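Local coordinates for protein gamma-glutamyltranspeptidase (Klebsiella pneumoniae subsp. pneumoniae, PDB 5HFT) that catalyses the conversion of oxamate to oxalate in uric acid degradation, as a member of the gamma-glutamyltransferase family, at residues C[103-108]-C[163-168]. Sequence-based numbering, arbitrary orientation.
Sequences VPLQES and AIVRHP
Leu105 extends from the first turn of helix 105-110 with CG anti to its backbone N (chi1 -179°), and chi2 of 64° turns the two methyls toward Ala163 and Val165. On the strand, Val165 turns CG1 anti to N (chi1 180°), which leaves CG2 beside its own backbone N, on the flank that faces the leucine. Each methyl has a nearer partner: Leu105 CD1 lies 3.8 Å from Ala163 CB, and CD2 meets Val165 CG2 at 3.6 Å. Each also brushes the other's partner, CD2 reaching Ala163 CB at 4.1 Å, and the leucine and valine side chains run past each other in opposite directions. Ile164, between the two strand partners, points away to the other face of the sheet. The example illustrates how a short helix meets one strand of an antiparallel sheet through a single leucine, set over residues i and i+2 of inner strand 160-166. Tyr98 of helix 88-101 touches both Leu105 and Val165, and Ala175 of the neighbouring strand adds to the leucine's surroundings. All three touching residues are buried and meet through aliphatic carbons alone, so this contact probably owes its stability to dispersion and the exclusion of water rather than to directional bonding.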
loop_
_atom_site.group_PDB
_atom_site.type_symbol
_atom_site.label_atom_id
_atom_site.label_comp_id
_atom_site.label_asym_id
_atom_site.label_seq_id
_atom_site.Cartn_x
_atom_site.Cartn_y
_atom_site.Cartn_z
ATOM N N VAL C 103 23.383 7.397 8.811
ATOM C CA VAL C 103 22.610 7.056 10.016
ATOM C C VAL C 103 22.072 5.636 9.891
ATOM O O VAL C 103 21.554 5.264 8.819
ATOM C CB VAL C 103 21.456 8.058 10.202
ATOM C CG1 VAL C 103 20.645 7.735 11.452
ATOM C CG2 VAL C 103 21.982 9.495 10.224
ATOM N N PRO C 104 22.149 4.802 10.927
ATOM C CA PRO C 104 21.677 3.420 10.787
ATOM C C PRO C 104 20.202 3.381 10.413
ATOM O O PRO C 104 19.431 4.284 10.752
ATOM C CB PRO C 104 21.922 2.810 12.172
ATOM C CG PRO C 104 22.893 3.704 12.854
ATOM C CD PRO C 104 22.842 5.047 12.205
ATOM N N LEU C 105 19.816 2.317 9.697
ATOM C CA LEU C 105 18.493 2.271 9.079
ATOM C C LEU C 105 17.394 2.513 10.098
ATOM O O LEU C 105 16.544 3.385 9.911
ATOM C CB LEU C 105 18.264 0.924 8.392
ATOM C CG LEU C 105 16.895 0.784 7.697
ATOM C CD1 LEU C 105 16.743 1.782 6.547
ATOM C CD2 LEU C 105 16.685 -0.628 7.180
ATOM N N GLN C 106 17.406 1.749 11.196
ATOM C CA GLN C 106 16.364 1.879 12.216
ATOM C C GLN C 106 16.351 3.279 12.828
ATOM O O GLN C 106 15.280 3.863 13.033
ATOM C CB GLN C 106 16.555 0.798 13.282
ATOM C CG GLN C 106 15.519 0.752 14.421
ATOM C CD GLN C 106 14.060 0.721 13.964
ATOM O OE1 GLN C 106 13.522 -0.320 13.593
ATOM N NE2 GLN C 106 13.404 1.867 14.039
ATOM N N GLU C 107 17.527 3.865 13.061
ATOM C CA GLU C 107 17.552 5.225 13.585
ATOM C C GLU C 107 17.016 6.216 12.564
ATOM O O GLU C 107 16.322 7.171 12.932
ATOM C CB GLU C 107 18.967 5.613 14.017
ATOM N N SER C 108 17.301 5.993 11.274
ATOM C CA SER C 108 16.837 6.914 10.236
ATOM C C SER C 108 15.322 7.049 10.246
ATOM O O SER C 108 14.791 8.128 9.989
ATOM C CB SER C 108 17.337 6.465 8.862
ATOM N N ALA C 163 11.165 -0.337 6.173
ATOM C CA ALA C 163 12.246 -0.502 5.212
ATOM C C ALA C 163 12.929 -1.846 5.409
ATOM O O ALA C 163 13.004 -2.376 6.527
ATOM C CB ALA C 163 13.288 0.626 5.318
ATOM N N ILE C 164 13.435 -2.382 4.303
ATOM C CA ILE C 164 14.385 -3.488 4.320
ATOM C C ILE C 164 15.558 -3.071 3.463
ATOM O O ILE C 164 15.368 -2.512 2.379
ATOM C CB ILE C 164 13.801 -4.817 3.797
ATOM C CG1 ILE C 164 12.528 -5.204 4.545
ATOM C CG2 ILE C 164 14.865 -5.925 3.837
ATOM C CD1 ILE C 164 11.921 -6.472 4.043
ATOM N N VAL C 165 16.759 -3.293 3.962
ATOM C CA VAL C 165 17.968 -3.131 3.174
ATOM C C VAL C 165 18.606 -4.500 3.045
ATOM O O VAL C 165 18.743 -5.221 4.041
ATOM C CB VAL C 165 18.927 -2.109 3.806
ATOM C CG1 VAL C 165 20.207 -1.948 2.962
ATOM C CG2 VAL C 165 18.202 -0.776 3.950
ATOM N N ARG C 166 18.911 -4.885 1.813
ATOM C CA ARG C 166 19.738 -6.046 1.522
ATOM C C ARG C 166 21.145 -5.575 1.159
ATOM O O ARG C 166 21.316 -4.742 0.265
ATOM C CB ARG C 166 19.144 -6.895 0.396
ATOM C CG ARG C 166 20.160 -7.900 -0.102
ATOM C CD ARG C 166 19.671 -8.846 -1.185
ATOM N NE ARG C 166 20.743 -9.784 -1.524
ATOM C CZ ARG C 166 20.981 -10.912 -0.861
ATOM N NH1 ARG C 166 20.203 -11.245 0.175
ATOM N NH2 ARG C 166 21.989 -11.707 -1.225
ATOM N N HIS C 167 22.087 -6.055 1.835
ATOM C CA HIS C 167 23.531 -5.821 1.753
ATOM C C HIS C 167 24.189 -6.886 0.879
ATOM O O HIS C 167 23.789 -8.060 0.929
ATOM C CB HIS C 167 24.163 -5.862 3.147
ATOM C CG HIS C 167 23.644 -4.806 4.073
ATOM N ND1 HIS C 167 24.173 -3.536 4.125
ATOM C CD2 HIS C 167 22.636 -4.830 4.976
ATOM C CE1 HIS C 167 23.520 -2.824 5.023
ATOM N NE2 HIS C 167 22.587 -3.590 5.559
ATOM N N PRO C 168 25.222 -6.513 0.109
ATOM C CA PRO C 168 25.892 -7.511 -0.756
ATOM C C PRO C 168 26.378 -8.746 -0.001
ATOM O O PRO C 168 26.373 -9.839 -0.585
ATOM C CB PRO C 168 27.057 -6.728 -1.372
ATOM C CG PRO C 168 26.728 -5.266 -1.140
ATOM C CD PRO C 168 25.910 -5.210 0.106
#